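Local coordinates for purine nucleoside phosphorylase (PDB 1XFJ), which probably acts as a purine nucleoside phosphorylase of the YfiH/LACC1 family, splitting inosine or methylthioadenosine with phosphate and perhaps also deaminating adenosine, at residues S144-M149 against A215-E220; D113-L118 against F204-F209. All blocks are in the same frame, centred on the assembly; numbering follows the deposited sequence.

Contact 1: S144-M149 against A215-E220; sequences SAVDRM and ATAGVE
V146 and A217 bring the two backbones closest, their CA atoms 7.0 Å apart, where helix 141-151 passes the end of helix 206-216. That end is a Schellman motif: G218 leaves helical geometry with a positive phi of 90°, and its N bonds back to A215 O at 3.1 Å. Glycine suits this turn because a CB here would be jammed against the carbonyl O of A217.

V146 carries the first segment's side of the contact, and its two branches do different work. With CG1 anti to the backbone N (chi1 169°), that methyl reaches the carbonyl of A217, 3.9 Å from V146 CG1 to A217 O. CG2, set beside the backbone N, touches two side chains of the other segment and lies 4.0 Å from A217 CB. The small methyl of A217 lets the helix come near, while branched V219, just past the turn, supplies a second surface for the same V146 methyl.

No hydrogen bond joins the segments; apolar side chains carry the contact, all of them buried. V146 also touches L119 of strand 115-121 and V219 touches the loop residue I159, which places the contact against the six-stranded mixed sheet. V146 and V219 cross obliquely, and their meeting point is CG2 to CG2, at 3.9 Å.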
ATOM      1  N   SER A 144       9.819   1.783  -9.944  1.00  3.21           N
ATOM      2  CA  SER A 144       8.929   1.728 -11.100  1.00  3.73           C
ATOM      3  C   SER A 144       7.838   2.791 -11.025  1.00  4.97           C
ATOM      4  O   SER A 144       7.547   3.471 -12.015  1.00  4.63           O
ATOM      5  CB  SER A 144       8.281   0.348 -11.214  1.00  5.25           C
ATOM      6  OG  SER A 144       7.369   0.323 -12.301  1.00  3.53           O
ATOM      7  N   ALA A 145       7.239   2.932  -9.845  1.00  4.02           N
ATOM      8  CA  ALA A 145       6.185   3.916  -9.640  1.00  4.00           C
ATOM      9  C   ALA A 145       6.752   5.319  -9.840  1.00  3.75           C
ATOM     10  O   ALA A 145       6.111   6.175 -10.450  1.00  3.14           O
ATOM     11  CB  ALA A 145       5.601   3.775  -8.242  1.00  3.30           C
ATOM     12  N   VAL A 146       7.956   5.547  -9.323  1.00  3.40           N
ATOM     13  CA  VAL A 146       8.604   6.845  -9.467  1.00  3.01           C
ATOM     14  C   VAL A 146       8.888   7.103 -10.946  1.00  3.33           C
ATOM     15  O   VAL A 146       8.626   8.192 -11.453  1.00  3.22           O
ATOM     16  CB  VAL A 146       9.925   6.908  -8.658  1.00  3.06           C
ATOM     17  CG1 VAL A 146      10.710   8.154  -9.029  1.00  3.09           C
ATOM     18  CG2 VAL A 146       9.616   6.925  -7.159  1.00  3.11           C
ATOM     19  N   ASP A 147       9.417   6.099 -11.643  1.00  3.08           N
ATOM     20  CA  ASP A 147       9.712   6.255 -13.065  1.00  3.67           C
ATOM     21  C   ASP A 147       8.448   6.569 -13.868  1.00  4.65           C
ATOM     22  O   ASP A 147       8.476   7.386 -14.788  1.00  4.21           O
ATOM     23  CB  ASP A 147      10.364   4.989 -13.631  1.00  4.50           C
ATOM     24  CG  ASP A 147      11.794   4.788 -13.149  1.00  5.09           C
ATOM     25  OD1 ASP A 147      12.359   5.695 -12.491  1.00  3.14           O
ATOM     26  OD2 ASP A 147      12.357   3.710 -13.443  1.00  4.12           O
ATOM     27  N   ARG A 148       7.339   5.919 -13.523  1.00  4.30           N
ATOM     28  CA  ARG A 148       6.085   6.151 -14.233  1.00  4.56           C
ATOM     29  C   ARG A 148       5.607   7.581 -13.976  1.00  3.70           C
ATOM     30  O   ARG A 148       5.083   8.243 -14.873  1.00  3.17           O
ATOM     31  CB  ARG A 148       5.018   5.147 -13.779  1.00  5.20           C
ATOM     32  CG  ARG A 148       3.951   4.856 -14.829  1.00  8.27           C
ATOM     33  CD  ARG A 148       4.475   3.888 -15.887  1.00 10.28           C
ATOM     34  NE  ARG A 148       3.460   3.515 -16.870  1.00 13.54           N
ATOM     35  CZ  ARG A 148       3.189   4.210 -17.970  1.00 14.57           C
ATOM     36  NH1 ARG A 148       3.858   5.323 -18.240  1.00 16.51           N
ATOM     37  NH2 ARG A 148       2.245   3.796 -18.802  1.00 16.01           N
HETATM   38  N   MSE A 149       5.791   8.059 -12.748  1.00  3.92           N
HETATM   39  CA  MSE A 149       5.390   9.419 -12.405  1.00  3.75           C
HETATM   40  C   MSE A 149       6.226  10.397 -13.221  1.00  4.72           C
HETATM   41  O   MSE A 149       5.725  11.414 -13.704  1.00  3.31           O
HETATM   42  CB  MSE A 149       5.599   9.679 -10.910  1.00  3.79           C
HETATM   43  CG  MSE A 149       4.641   8.924 -10.010  1.00  4.61           C
HETATM   44 SE   MSE A 149       5.124   9.072  -8.155  1.00 13.22          SE
HETATM   45  CE  MSE A 149       4.552  10.895  -7.838  1.00  5.72           C
ATOM     46  N   ALA A 215      14.332   6.211  -0.946  1.00  4.88           N
ATOM     47  CA  ALA A 215      15.549   7.012  -0.915  1.00  6.19           C
ATOM     48  C   ALA A 215      16.415   6.736  -2.136  1.00  7.10           C
ATOM     49  O   ALA A 215      16.967   7.658  -2.739  1.00  7.33           O
ATOM     50  CB  ALA A 215      16.336   6.715   0.352  1.00  5.06           C
ATOM     51  N   THR A 216      16.536   5.463  -2.496  1.00  6.71           N
ATOM     52  CA  THR A 216      17.345   5.084  -3.647  1.00  8.98           C
ATOM     53  C   THR A 216      16.714   5.578  -4.945  1.00  9.10           C
ATOM     54  O   THR A 216      17.411   5.801  -5.940  1.00  8.85           O
ATOM     55  CB  THR A 216      17.540   3.553  -3.704  1.00  9.71           C
ATOM     56  OG1 THR A 216      18.181   3.115  -2.499  1.00 12.98           O
ATOM     57  CG2 THR A 216      18.412   3.164  -4.893  1.00 12.02           C
ATOM     58  N   ALA A 217      15.395   5.771  -4.926  1.00  5.73           N
ATOM     59  CA  ALA A 217      14.670   6.251  -6.100  1.00  5.67           C
ATOM     60  C   ALA A 217      14.683   7.779  -6.191  1.00  6.57           C
ATOM     61  O   ALA A 217      14.043   8.363  -7.064  1.00  7.23           O
ATOM     62  CB  ALA A 217      13.228   5.747  -6.068  1.00  4.07           C
ATOM     63  N   GLY A 218      15.406   8.425  -5.280  1.00  4.55           N
ATOM     64  CA  GLY A 218      15.484   9.875  -5.297  1.00  6.28           C
ATOM     65  C   GLY A 218      14.428  10.603  -4.484  1.00  6.06           C
ATOM     66  O   GLY A 218      14.361  11.833  -4.516  1.00  6.53           O
ATOM     67  N   VAL A 219      13.604   9.859  -3.755  1.00  6.22           N
ATOM     68  CA  VAL A 219      12.555  10.460  -2.931  1.00  5.60           C
ATOM     69  C   VAL A 219      13.167  10.889  -1.604  1.00  6.37           C
ATOM     70  O   VAL A 219      13.452  10.058  -0.737  1.00  5.75           O
ATOM     71  CB  VAL A 219      11.403   9.460  -2.689  1.00  5.25           C
ATOM     72  CG1 VAL A 219      10.307  10.107  -1.852  1.00  5.33           C
ATOM     73  CG2 VAL A 219      10.844   8.995  -4.027  1.00  6.77           C
ATOM     74  N   GLU A 220      13.353  12.198  -1.453  1.00  6.77           N
ATOM     75  CA  GLU A 220      13.984  12.770  -0.270  1.00  9.29           C
ATOM     76  C   GLU A 220      13.071  13.064   0.918  1.00  8.22           C
ATOM     77  O   GLU A 220      13.545  13.180   2.048  1.00  8.81           O
ATOM     78  CB  GLU A 220      14.734  14.043  -0.674  1.00 12.69           C
ATOM     79  CG  GLU A 220      15.755  13.813  -1.785  1.00 17.28           C
ATOM     80  CD  GLU A 220      16.516  15.069  -2.163  1.00 20.89           C
ATOM     81  OE1 GLU A 220      17.158  15.663  -1.271  1.00 23.34           O
ATOM     82  OE2 GLU A 220      16.478  15.459  -3.351  1.00 21.85           O
TER

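Contact 2: D113-L118 against F204-F209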
ATOM      1  N   ASP A 113      -0.731  -6.407   5.408  1.00  4.08           N
ATOM      2  CA  ASP A 113       0.623  -6.703   5.892  1.00  4.60           C
ATOM      3  C   ASP A 113       1.652  -6.085   4.945  1.00  4.23           C
ATOM      4  O   ASP A 113       2.643  -5.517   5.387  1.00  3.09           O
ATOM      5  CB  ASP A 113       0.888  -8.206   5.996  1.00  5.38           C
ATOM      6  CG  ASP A 113       0.442  -8.791   7.322  1.00  5.88           C
ATOM      7  OD1 ASP A 113      -0.040  -8.032   8.193  1.00  6.26           O
ATOM      8  OD2 ASP A 113       0.585 -10.020   7.495  1.00  5.59           O
ATOM      9  N   CYS A 114       1.422  -6.201   3.642  1.00  4.51           N
ATOM     10  CA  CYS A 114       2.354  -5.620   2.688  1.00  5.61           C
ATOM     11  C   CYS A 114       2.306  -4.109   2.838  1.00  5.29           C
ATOM     12  O   CYS A 114       1.343  -3.565   3.375  1.00  4.93           O
ATOM     13  CB  CYS A 114       2.009  -6.064   1.266  1.00  8.69           C
ATOM     14  SG  CYS A 114       2.371  -7.821   1.039  1.00 11.34           S
ATOM     15  N   ALA A 115       3.344  -3.429   2.370  1.00  3.83           N
ATOM     16  CA  ALA A 115       3.424  -1.983   2.529  1.00  3.65           C
ATOM     17  C   ALA A 115       2.832  -1.125   1.425  1.00  3.12           C
ATOM     18  O   ALA A 115       3.278  -1.174   0.276  1.00  3.09           O
ATOM     19  CB  ALA A 115       4.877  -1.583   2.751  1.00  4.61           C
ATOM     20  N   PRO A 116       1.801  -0.327   1.757  1.00  3.07           N
ATOM     21  CA  PRO A 116       1.204   0.535   0.738  1.00  3.05           C
ATOM     22  C   PRO A 116       2.039   1.813   0.723  1.00  3.04           C
ATOM     23  O   PRO A 116       2.521   2.252   1.768  1.00  3.29           O
ATOM     24  CB  PRO A 116      -0.206   0.767   1.270  1.00  3.87           C
ATOM     25  CG  PRO A 116       0.011   0.815   2.750  1.00  3.84           C
ATOM     26  CD  PRO A 116       0.998  -0.323   2.995  1.00  3.54           C
ATOM     27  N   VAL A 117       2.228   2.398  -0.450  1.00  3.22           N
ATOM     28  CA  VAL A 117       3.009   3.622  -0.549  1.00  3.81           C
ATOM     29  C   VAL A 117       2.257   4.671  -1.347  1.00  4.24           C
ATOM     30  O   VAL A 117       1.802   4.410  -2.457  1.00  4.17           O
ATOM     31  CB  VAL A 117       4.375   3.372  -1.230  1.00  3.08           C
ATOM     32  CG1 VAL A 117       5.225   4.634  -1.167  1.00  3.07           C
ATOM     33  CG2 VAL A 117       5.092   2.212  -0.555  1.00  3.15           C
ATOM     34  N   LEU A 118       2.123   5.859  -0.766  1.00  4.74           N
ATOM     35  CA  LEU A 118       1.445   6.958  -1.437  1.00  3.87           C
ATOM     36  C   LEU A 118       2.510   7.992  -1.778  1.00  4.51           C
ATOM     37  O   LEU A 118       3.291   8.398  -0.913  1.00  3.05           O
ATOM     38  CB  LEU A 118       0.383   7.564  -0.520  1.00  3.83           C
ATOM     39  CG  LEU A 118      -0.709   6.590  -0.065  1.00  4.12           C
ATOM     40  CD1 LEU A 118      -1.708   7.317   0.829  1.00  5.54           C
ATOM     41  CD2 LEU A 118      -1.409   5.998  -1.279  1.00  3.95           C
ATOM     42  N   PHE A 204      12.187  -9.273   9.706  1.00  6.01           N
ATOM     43  CA  PHE A 204      12.469  -8.370   8.600  1.00  5.37           C
ATOM     44  C   PHE A 204      11.755  -7.044   8.808  1.00  6.77           C
ATOM     45  O   PHE A 204      10.577  -7.010   9.162  1.00  6.36           O
ATOM     46  CB  PHE A 204      12.018  -9.003   7.283  1.00  6.31           C
ATOM     47  CG  PHE A 204      12.248  -8.138   6.074  1.00  5.94           C
ATOM     48  CD1 PHE A 204      13.516  -7.646   5.780  1.00  6.66           C
ATOM     49  CD2 PHE A 204      11.200  -7.853   5.201  1.00  7.35           C
ATOM     50  CE1 PHE A 204      13.736  -6.887   4.635  1.00  6.61           C
ATOM     51  CE2 PHE A 204      11.412  -7.094   4.052  1.00  6.39           C
ATOM     52  CZ  PHE A 204      12.682  -6.611   3.768  1.00  6.74           C
ATOM     53  N   ASP A 205      12.487  -5.955   8.591  1.00  5.82           N
ATOM     54  CA  ASP A 205      11.940  -4.612   8.742  1.00  4.74           C
ATOM     55  C   ASP A 205      11.499  -4.123   7.364  1.00  3.98           C
ATOM     56  O   ASP A 205      12.240  -3.427   6.672  1.00  3.10           O
ATOM     57  CB  ASP A 205      13.012  -3.676   9.314  1.00  3.69           C
ATOM     58  CG  ASP A 205      12.436  -2.369   9.825  1.00  7.72           C
ATOM     59  OD1 ASP A 205      11.347  -1.977   9.353  1.00  4.05           O
ATOM     60  OD2 ASP A 205      13.076  -1.727  10.691  1.00  6.16           O
ATOM     61  N   LEU A 206      10.284  -4.495   6.969  1.00  3.06           N
ATOM     62  CA  LEU A 206       9.748  -4.108   5.670  1.00  3.91           C
ATOM     63  C   LEU A 206       9.650  -2.596   5.466  1.00  4.23           C
ATOM     64  O   LEU A 206      10.152  -2.069   4.474  1.00  3.27           O
ATOM     65  CB  LEU A 206       8.369  -4.748   5.463  1.00  4.28           C
ATOM     66  CG  LEU A 206       7.687  -4.475   4.122  1.00  4.51           C
ATOM     67  CD1 LEU A 206       8.514  -5.043   2.983  1.00  5.97           C
ATOM     68  CD2 LEU A 206       6.302  -5.102   4.133  1.00  4.16           C
ATOM     69  N   PRO A 207       8.999  -1.876   6.395  1.00  4.01           N
ATOM     70  CA  PRO A 207       8.909  -0.428   6.187  1.00  3.45           C
ATOM     71  C   PRO A 207      10.271   0.245   6.020  1.00  3.54           C
ATOM     72  O   PRO A 207      10.427   1.140   5.194  1.00  3.62           O
ATOM     73  CB  PRO A 207       8.140   0.056   7.421  1.00  4.73           C
ATOM     74  CG  PRO A 207       8.451  -0.983   8.457  1.00  3.72           C
ATOM     75  CD  PRO A 207       8.375  -2.265   7.669  1.00  4.70           C
ATOM     76  N   ALA A 208      11.263  -0.190   6.787  1.00  3.60           N
ATOM     77  CA  ALA A 208      12.584   0.412   6.669  1.00  3.05           C
ATOM     78  C   ALA A 208      13.177   0.096   5.300  1.00  4.23           C
ATOM     79  O   ALA A 208      13.843   0.938   4.690  1.00  3.07           O
ATOM     80  CB  ALA A 208      13.499  -0.088   7.782  1.00  4.34           C
ATOM     81  N   PHE A 209      12.932  -1.113   4.805  1.00  3.03           N
ATOM     82  CA  PHE A 209      13.457  -1.488   3.500  1.00  3.04           C
ATOM     83  C   PHE A 209      12.783  -0.658   2.412  1.00  4.35           C
ATOM     84  O   PHE A 209      13.432  -0.206   1.473  1.00  4.72           O
ATOM     85  CB  PHE A 209      13.219  -2.968   3.211  1.00  3.05           C
ATOM     86  CG  PHE A 209      13.747  -3.402   1.874  1.00  3.14           C
ATOM     87  CD1 PHE A 209      15.117  -3.486   1.650  1.00  4.72           C
ATOM     88  CD2 PHE A 209      12.878  -3.680   0.824  1.00  4.31           C
ATOM     89  CE1 PHE A 209      15.618  -3.838   0.397  1.00  4.26           C
ATOM     90  CE2 PHE A 209      13.367  -4.032  -0.434  1.00  4.14           C
ATOM     91  CZ  PHE A 209      14.739  -4.110  -0.648  1.00  4.73           C
TER
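L206 reaches from the first turn of helix 206-216 to A115 at the start of strand 115-121, and one methyl, CD2, does all the close touching. CG stands anti to the backbone N (chi1 -178°), and with chi2 of 63° this puts CD2 against the strand. There the methyl rests near the backbone as much as on a side chain: L206 CD2 is 3.8 Å from A115 N and 3.9 Å from D113 O, with the CA of C114 slightly farther off. The methyl of A115 points at the helix, and the two methyls meet side by side, 4.0 Å from A115 CB to L206 CD2. A small residue suits the strand here, since a long branched one faces it.

C114 turns its CB the other way, and its side chain is about 2 Å from a bound beta-mercaptoethanol, probably from the crystallisation liquor, and touches H131. The CB of D113 points neither at the helix nor away from it; its carboxylate is held by the backbone N of R240 and by the hydroxyls of T229 and S238, which accounts for a buried acid beside an apolar contact.

The helix start that presents L206 is itself fixed. D205 is the N-cap: its OD1 accepts from A208 N at 3.1 Å, met from above the carboxylate plane. P207 suits the first turn, where its missing N-H costs no helical bond. The ring of F204 lies with one face under L206 N and joins F178, F182 and F193 in an aromatic cluster. On the strand side, A115 pairs with A132 of strand 126-132 and P116 with G164, which sets strand 115-121 in the six-stranded sheet, and helix 206-216 begins against the first residue of that strand.

How the contacts relate
The contacts mark the two ends of helix 206-216: contact 2 at its N-terminal turn, contact 1 at the turn that closes it. Their centres lie 15 Å apart and their nearest atoms about 7 Å, without touching. Along the chain the segments alternate, 113-118, 144-149, 204-209, 215-220, so the two contacts cross in sequence. Strand 115-121 of the six-stranded mixed sheet links them further, since it forms part of contact 2 and also lies under V146 in contact 1. One helix is thereby held at its start against a sheet strand and at its end against helix 141-151, joining widely separated parts of the sequence into one layer packed on the sheet.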